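Local coordinates for putative exported protein (PDB 2PFZ) that binds pyroglutamic acid as a periplasmic solute receptor of the DctP family, probably delivering it to a tripartite ATP-independent transporter, at residues Asp4-Tyr9 with Ser43-Pro48; Ile50-Ala53 with Asn57-Gln60; Asn68-Asn71 with Tyr76-Asp79. One frame throughout, in Å; residues are numbered along the deposited sequence.

Interaction 1. Residues Asp4-Tyr9 with Ser43-Pro48; sequences DLPTAY and SLYKAP
P6 and A8 meet Y45 and A47 where the first strand of a periplasmic binding protein fold gives way to the loop 7-9. Strands 2-6 and 35-39 pair in parallel around helix 14-30 as a beta-alpha-beta unit, and the loop 43-48 that follows folds back along the end of the first strand. The contact is tight at two points. At one, the pyrrolidine of P6 lies against the base of the Y45 side chain, CG of P6 being 3.9 Å from CD2 of Y45 and CB of P6 4.0 Å from CB of Y45. With CG anti to its carbonyl carbon (chi1 -66°), the Y45 ring is placed obliquely across P6, and it also packs on I50, R52 and A53 of helix 50-55. The second point is the alanine pair, buried and close to the ligand: the side chain of A47 lies about 7 Å from the bound pyroglutamic acid. Y9, just beyond, stacks edge-to-face with W119 of the ligand pocket, while T7 turns to the other side, where OG1 bonds to E63 and takes a weak bond from N of Y9. The loose side is the outer bend of the loop, with S43, L44 and K46 exposed, and the partly exposed D4 end of the strand; L44 makes no close contact with 4-9. The side-chain contacts are apolar, and at the inner end CB of A8 sits 3.8 Å from CB of A47 and 4.0 Å above the centre of the Y9 ring.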
loop_
_atom_site.group_PDB
_atom_site.type_symbol
_atom_site.label_atom_id
_atom_site.label_comp_id
_atom_site.label_asym_id
_atom_site.label_seq_id
_atom_site.Cartn_x
_atom_site.Cartn_y
_atom_site.Cartn_z
ATOM N N ASP A 4 -9.195 -18.220 -6.600
ATOM C CA ASP A 4 -9.177 -16.910 -7.275
ATOM C C ASP A 4 -8.579 -15.868 -6.370
ATOM O O ASP A 4 -8.832 -15.872 -5.163
ATOM C CB ASP A 4 -10.587 -16.465 -7.635
ATOM C CG ASP A 4 -11.189 -17.309 -8.731
ATOM O OD1 ASP A 4 -10.663 -17.328 -9.885
ATOM O OD2 ASP A 4 -12.215 -17.940 -8.417
ATOM N N LEU A 5 -7.814 -14.951 -6.964
ATOM C CA LEU A 5 -7.081 -13.952 -6.187
ATOM C C LEU A 5 -7.268 -12.593 -6.844
ATOM O O LEU A 5 -6.639 -12.304 -7.859
ATOM C CB LEU A 5 -5.586 -14.318 -6.137
ATOM C CG LEU A 5 -4.700 -13.564 -5.108
ATOM C CD1 LEU A 5 -3.330 -14.258 -4.927
ATOM C CD2 LEU A 5 -4.528 -12.064 -5.395
ATOM N N PRO A 6 -8.173 -11.764 -6.310
ATOM C CA PRO A 6 -8.295 -10.421 -6.847
ATOM C C PRO A 6 -7.185 -9.465 -6.402
ATOM O O PRO A 6 -6.746 -9.487 -5.246
ATOM C CB PRO A 6 -9.650 -9.957 -6.305
ATOM C CG PRO A 6 -9.757 -10.622 -5.014
ATOM C CD PRO A 6 -9.166 -12.002 -5.256
ATOM N N THR A 7 -6.717 -8.663 -7.349
ATOM C CA THR A 7 -5.895 -7.510 -7.027
ATOM C C THR A 7 -6.484 -6.273 -7.692
ATOM O O THR A 7 -7.133 -6.357 -8.763
ATOM C CB THR A 7 -4.409 -7.741 -7.435
ATOM O OG1 THR A 7 -3.684 -6.514 -7.336
ATOM C CG2 THR A 7 -4.261 -8.234 -8.882
ATOM N N ALA A 8 -6.258 -5.126 -7.056
ATOM C CA ALA A 8 -6.781 -3.863 -7.531
ATOM C C ALA A 8 -5.902 -3.154 -8.582
ATOM O O ALA A 8 -6.318 -2.138 -9.141
ATOM C CB ALA A 8 -7.083 -2.954 -6.325
ATOM N N TYR A 9 -4.728 -3.724 -8.889
ATOM C CA TYR A 9 -3.690 -3.055 -9.693
ATOM C C TYR A 9 -3.433 -3.793 -11.002
ATOM O O TYR A 9 -3.779 -4.989 -11.108
ATOM C CB TYR A 9 -2.409 -2.913 -8.839
ATOM C CG TYR A 9 -2.770 -2.325 -7.512
ATOM C CD1 TYR A 9 -3.110 -0.981 -7.412
ATOM C CD2 TYR A 9 -2.851 -3.112 -6.365
ATOM C CE1 TYR A 9 -3.491 -0.432 -6.222
ATOM C CE2 TYR A 9 -3.231 -2.579 -5.177
ATOM C CZ TYR A 9 -3.545 -1.222 -5.100
ATOM O OH TYR A 9 -3.950 -0.672 -3.915
ATOM N N SER A 43 -10.723 -6.097 -11.698
ATOM C CA SER A 43 -11.691 -6.707 -12.621
ATOM C C SER A 43 -12.757 -7.571 -11.936
ATOM O O SER A 43 -13.897 -7.661 -12.432
ATOM C CB SER A 43 -10.974 -7.505 -13.723
ATOM O OG SER A 43 -10.047 -8.431 -13.190
ATOM N N LEU A 44 -12.397 -8.200 -10.820
ATOM C CA LEU A 44 -13.329 -9.067 -10.079
ATOM C C LEU A 44 -13.841 -8.388 -8.823
ATOM O O LEU A 44 -15.059 -8.258 -8.615
ATOM C CB LEU A 44 -12.650 -10.378 -9.690
ATOM C CG LEU A 44 -13.587 -11.402 -9.053
ATOM C CD1 LEU A 44 -14.811 -11.723 -9.962
ATOM C CD2 LEU A 44 -12.798 -12.655 -8.707
ATOM N N TYR A 45 -12.901 -7.991 -7.967
ATOM C CA TYR A 45 -13.229 -7.149 -6.824
ATOM C C TYR A 45 -12.370 -5.896 -6.824
ATOM O O TYR A 45 -11.215 -5.928 -7.280
ATOM C CB TYR A 45 -13.035 -7.948 -5.536
ATOM C CG TYR A 45 -14.021 -9.087 -5.450
ATOM C CD1 TYR A 45 -15.364 -8.848 -5.089
ATOM C CD2 TYR A 45 -13.632 -10.392 -5.733
ATOM C CE1 TYR A 45 -16.280 -9.876 -5.038
ATOM C CE2 TYR A 45 -14.552 -11.448 -5.662
ATOM C CZ TYR A 45 -15.868 -11.182 -5.326
ATOM O OH TYR A 45 -16.771 -12.246 -5.261
ATOM N N LYS A 46 -12.934 -4.800 -6.319
ATOM C CA LYS A 46 -12.219 -3.502 -6.264
ATOM C C LYS A 46 -11.507 -3.357 -4.922
ATOM O O LYS A 46 -11.805 -4.093 -3.992
ATOM C CB LYS A 46 -13.226 -2.365 -6.409
ATOM C CG LYS A 46 -13.902 -2.294 -7.772
ATOM C CD LYS A 46 -15.079 -1.381 -7.673
ATOM C CE LYS A 46 -15.512 -0.876 -9.029
ATOM N NZ LYS A 46 -15.889 -2.017 -9.855
ATOM N N ALA A 47 -10.580 -2.406 -4.822
ATOM C CA ALA A 47 -9.745 -2.267 -3.616
ATOM C C ALA A 47 -10.534 -2.314 -2.311
ATOM O O ALA A 47 -10.178 -3.118 -1.415
ATOM C CB ALA A 47 -8.884 -0.994 -3.680
ATOM N N PRO A 48 -11.606 -1.495 -2.188
ATOM C CA PRO A 48 -12.322 -1.483 -0.912
ATOM C C PRO A 48 -13.043 -2.783 -0.584
ATOM O O PRO A 48 -13.425 -2.975 0.586
ATOM C CB PRO A 48 -13.364 -0.364 -1.093
ATOM C CG PRO A 48 -12.843 0.480 -2.224
ATOM C CD PRO A 48 -12.211 -0.539 -3.145
#

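Interaction 2. Residues Ile50-Ala53 with Asn57-Gln60; sequences IKRA and NQAQ
The carbonyl oxygen of A53 receives the backbone N-H groups of both Q58 and A59 as helix 50-55 ends in a Schellman motif. N57, with a positive phi of 56°, is the residue that breaks the helical path and swings the following amides back over the last turn. Of the two donors, N of A59 makes the straighter bond, 3.1 Å from O of A53 with an N-H...O angle of 166°; it approaches from above the carbonyl plane. N of Q58 is nearer, 2.8 Å from O of A53, but its angle of 127° makes this a weak bond. N of N57 also lies near, yet its direction is poor and it does not bond to this oxygen. One acceptor at the helix end thus serves two amides of the exit loop, A59 well and Q58 weakly, and CB of Q58 closes over the same oxygen at 3.5 Å. Outside this turn, R52 bends at chi2 and chi3 and brings its guanidinium across the amide of Q58, the planes 25° apart. NH1 of R52 and NE2 of Q58, both donors, come to 3.2 Å without bonding to each other. Further along the loop, OE1 of Q60 accepts a hydrogen bond from the backbone N of D4. The turn lies between helix 50-55 and strand 61-65: A59 and I50 pack on P6 of strand 2-6, N57 touches N213 of strand 207-213, and N57 and Q60 both rest on A216 of helix 214-218.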
loop_
_atom_site.group_PDB
_atom_site.type_symbol
_atom_site.label_atom_id
_atom_site.label_comp_id
_atom_site.label_asym_id
_atom_site.label_seq_id
_atom_site.Cartn_x
_atom_site.Cartn_y
_atom_site.Cartn_z
ATOM N N ILE A 50 -11.944 -6.144 -1.313
ATOM C CA ILE A 50 -11.187 -7.413 -1.359
ATOM C C ILE A 50 -11.137 -8.121 0.014
ATOM O O ILE A 50 -11.250 -9.366 0.088
ATOM C CB ILE A 50 -9.804 -7.260 -2.072
ATOM C CG1 ILE A 50 -10.002 -6.950 -3.569
ATOM C CG2 ILE A 50 -8.944 -8.526 -1.908
ATOM C CD1 ILE A 50 -8.743 -6.480 -4.292
ATOM N N LYS A 51 -11.042 -7.350 1.101
ATOM C CA LYS A 51 -10.932 -7.970 2.423
ATOM C C LYS A 51 -12.225 -8.708 2.751
ATOM O O LYS A 51 -12.181 -9.849 3.228
ATOM C CB LYS A 51 -10.586 -6.969 3.538
ATOM C CG LYS A 51 -10.293 -7.631 4.938
ATOM C CD LYS A 51 -10.214 -6.556 6.079
ATOM C CE LYS A 51 -11.507 -6.601 6.961
ATOM N NZ LYS A 51 -12.758 -7.132 6.191
ATOM N N ARG A 52 -13.366 -8.066 2.476
ATOM C CA ARG A 52 -14.677 -8.706 2.681
ATOM C C ARG A 52 -14.850 -9.934 1.778
ATOM O O ARG A 52 -15.410 -10.949 2.206
ATOM C CB ARG A 52 -15.804 -7.686 2.452
ATOM C CG ARG A 52 -17.227 -8.171 2.730
ATOM C CD ARG A 52 -17.885 -8.814 1.489
ATOM N NE ARG A 52 -18.103 -7.858 0.396
ATOM C CZ ARG A 52 -18.062 -8.166 -0.897
ATOM N NH1 ARG A 52 -17.800 -9.411 -1.265
ATOM N NH2 ARG A 52 -18.267 -7.223 -1.817
ATOM N N ALA A 53 -14.350 -9.849 0.544
ATOM C CA ALA A 53 -14.399 -10.990 -0.386
ATOM C C ALA A 53 -13.663 -12.220 0.164
ATOM O O ALA A 53 -14.177 -13.334 0.086
ATOM C CB ALA A 53 -13.862 -10.588 -1.746
ATOM N N ASN A 57 -14.966 -15.927 2.209
ATOM C CA ASN A 57 -14.499 -16.984 1.326
ATOM C C ASN A 57 -15.129 -16.930 -0.071
ATOM O O ASN A 57 -15.283 -17.985 -0.720
ATOM C CB ASN A 57 -14.688 -18.382 1.930
ATOM C CG ASN A 57 -13.761 -19.410 1.302
ATOM O OD1 ASN A 57 -12.664 -19.066 0.867
ATOM N ND2 ASN A 57 -14.193 -20.687 1.251
ATOM N N GLN A 58 -15.498 -15.734 -0.539
ATOM C CA GLN A 58 -15.892 -15.586 -1.966
ATOM C C GLN A 58 -14.657 -15.706 -2.872
ATOM O O GLN A 58 -14.709 -16.301 -3.978
ATOM C CB GLN A 58 -16.627 -14.268 -2.226
ATOM C CG GLN A 58 -17.937 -14.079 -1.462
ATOM C CD GLN A 58 -18.646 -12.779 -1.809
ATOM O OE1 GLN A 58 -18.622 -12.305 -2.966
ATOM N NE2 GLN A 58 -19.309 -12.200 -0.818
ATOM N N ALA A 59 -13.545 -15.123 -2.421
ATOM C CA ALA A 59 -12.221 -15.403 -2.981
ATOM C C ALA A 59 -11.456 -16.041 -1.842
ATOM O O ALA A 59 -11.584 -15.582 -0.727
ATOM C CB ALA A 59 -11.532 -14.089 -3.446
ATOM N N GLN A 60 -10.689 -17.111 -2.104
ATOM C CA GLN A 60 -9.954 -17.813 -1.039
ATOM C C GLN A 60 -8.706 -17.058 -0.585
ATOM O O GLN A 60 -8.199 -17.282 0.503
ATOM C CB GLN A 60 -9.542 -19.215 -1.500
ATOM C CG GLN A 60 -10.736 -20.075 -1.926
ATOM C CD GLN A 60 -11.007 -20.008 -3.421
ATOM O OE1 GLN A 60 -10.709 -19.016 -4.098
ATOM N NE2 GLN A 60 -11.572 -21.082 -3.946
#

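Interaction 3. Residues Asn68-Asn71 with Tyr76-Asp79; sequences NFAN and YELD
F69 lays its CB over one face of the Y76 ring, a CH-pi contact in which that carbon stands 3.9 Å from the ring centroid and 20° off the ring normal. It is displaced toward the rim on the CG side, with CB of F69 3.7 Å from CG of Y76. The backbone joins in, since CB of Y76 reaches C of F69 at 3.5 Å. Next to this pair the backbones come closest, CA to CA, at A70 and E77, whose CB atoms touch at 3.7 Å. Both are buried. From there E77 runs out extended, with CG anti to the backbone N (chi1 -178°), and its carboxylate arrives beside a water that ties the two segments together: the water donates to O of A70 at 2.6 Å and to OE1 of E77 at 2.8 Å. In the next shell, Y76 is backed by L102 and L106 of helix 88-107, while E77 packs on W283 of helix 266-287 and V147 of helix 146-155. OE1 of E77 also forms a salt bridge with K286, which holds the carboxylate from the helix 266-287 side. In 68-71, ND2 of N68 bonds to O of Y144, a residue of the pyroglutamic acid pocket; in 76-79, D79 forms a salt bridge with K207. Carbon makes most of the close approach, beside the F69 carbonyl, and the charged and water-mediated part lies at E77. There a lysine and a water share OE1, which would probably keep this buried carboxylate ionised.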
loop_
_atom_site.group_PDB
_atom_site.type_symbol
_atom_site.label_atom_id
_atom_site.label_comp_id
_atom_site.label_asym_id
_atom_site.label_seq_id
_atom_site.Cartn_x
_atom_site.Cartn_y
_atom_site.Cartn_z
ATOM N N ASN A 68 -6.425 1.025 3.435
ATOM C CA ASN A 68 -7.828 1.151 3.033
ATOM C C ASN A 68 -8.769 0.803 4.173
ATOM O O ASN A 68 -9.962 1.178 4.146
ATOM C CB ASN A 68 -8.165 0.265 1.835
ATOM C CG ASN A 68 -7.982 0.964 0.508
ATOM O OD1 ASN A 68 -7.764 0.303 -0.530
ATOM N ND2 ASN A 68 -8.103 2.295 0.510
ATOM N N PHE A 69 -8.238 0.098 5.180
ATOM C CA PHE A 69 -9.064 -0.436 6.254
ATOM C C PHE A 69 -8.851 0.257 7.597
ATOM O O PHE A 69 -9.314 -0.199 8.640
ATOM C CB PHE A 69 -8.954 -1.989 6.242
ATOM C CG PHE A 69 -9.337 -2.549 4.912
ATOM C CD1 PHE A 69 -10.685 -2.686 4.570
ATOM C CD2 PHE A 69 -8.378 -2.783 3.934
ATOM C CE1 PHE A 69 -11.063 -3.099 3.312
ATOM C CE2 PHE A 69 -8.745 -3.221 2.668
ATOM C CZ PHE A 69 -10.081 -3.376 2.347
ATOM N N ALA A 70 -8.245 1.448 7.531
ATOM C CA ALA A 70 -7.918 2.251 8.712
ATOM C C ALA A 70 -9.128 2.605 9.569
ATOM O O ALA A 70 -9.006 2.722 10.806
ATOM C CB ALA A 70 -7.135 3.518 8.314
ATOM N N ASN A 71 -10.297 2.752 8.948
ATOM C CA ASN A 71 -11.505 3.066 9.722
ATOM C C ASN A 71 -12.094 1.854 10.444
ATOM O O ASN A 71 -12.915 2.005 11.346
ATOM C CB ASN A 71 -12.544 3.808 8.873
ATOM C CG ASN A 71 -12.094 5.230 8.524
ATOM O OD1 ASN A 71 -12.530 5.808 7.536
ATOM N ND2 ASN A 71 -11.211 5.785 9.339
ATOM N N TYR A 76 -4.644 -1.143 10.970
ATOM C CA TYR A 76 -4.575 -0.961 9.517
ATOM C C TYR A 76 -3.989 0.389 9.097
ATOM O O TYR A 76 -3.504 0.527 7.974
ATOM C CB TYR A 76 -5.965 -1.121 8.899
ATOM C CG TYR A 76 -6.377 -2.555 8.869
ATOM C CD1 TYR A 76 -5.667 -3.483 8.076
ATOM C CD2 TYR A 76 -7.436 -3.013 9.650
ATOM C CE1 TYR A 76 -6.018 -4.831 8.069
ATOM C CE2 TYR A 76 -7.806 -4.378 9.643
ATOM C CZ TYR A 76 -7.087 -5.271 8.855
ATOM O OH TYR A 76 -7.416 -6.621 8.818
ATOM N N GLU A 77 -4.030 1.353 10.014
ATOM C CA GLU A 77 -3.624 2.745 9.741
ATOM C C GLU A 77 -2.119 2.969 9.823
ATOM O O GLU A 77 -1.589 3.882 9.163
ATOM C CB GLU A 77 -4.354 3.715 10.680
ATOM C CG GLU A 77 -4.028 5.198 10.420
ATOM C CD GLU A 77 -4.843 6.175 11.249
ATOM O OE1 GLU A 77 -5.725 5.747 12.017
ATOM O OE2 GLU A 77 -4.592 7.396 11.126
ATOM N N LEU A 78 -1.438 2.126 10.606
ATOM C CA LEU A 78 -0.066 2.331 11.049
ATOM C C LEU A 78 0.934 2.697 9.961
ATOM O O LEU A 78 1.645 3.696 10.100
ATOM C CB LEU A 78 0.419 1.123 11.901
ATOM C CG LEU A 78 1.811 1.268 12.548
ATOM C CD1 LEU A 78 1.933 2.538 13.428
ATOM C CD2 LEU A 78 2.146 0.016 13.370
ATOM N N ASP A 79 0.988 1.925 8.883
ATOM C CA ASP A 79 1.968 2.204 7.817
ATOM C C ASP A 79 1.595 3.377 6.879
ATOM O O ASP A 79 2.321 3.656 5.921
ATOM C CB ASP A 79 2.356 0.922 7.048
ATOM C CG ASP A 79 1.272 0.420 6.107
ATOM O OD1 ASP A 79 0.385 1.199 5.671
ATOM O OD2 ASP A 79 1.351 -0.780 5.745
HETATM O O HOH W 1 -7.651 3.848 12.748
#

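In the fold
Along the chain the three interactions follow in series, each closing before the next opens. Interactions 1 and 2, centres 9 Å apart, adjoin where strand 2-6 and the loop 43-48 pack against helix 50-55 and its exit turn: CD of P6 packs on CB of A59 at 3.6 Å. Interaction 3 lies about 18 Å from the centres of both others, in the loop between strand 61-65 and helix 88-107, yet the F69 ring reaches back to them, its CZ 3.8 Å from CB of K51 and its CE1 3.6 Å from O of P48. Packing is thus continuous from the N-terminal strand to the loop facing helix 266-287, with interaction 2 centred farthest from the middle of the chain.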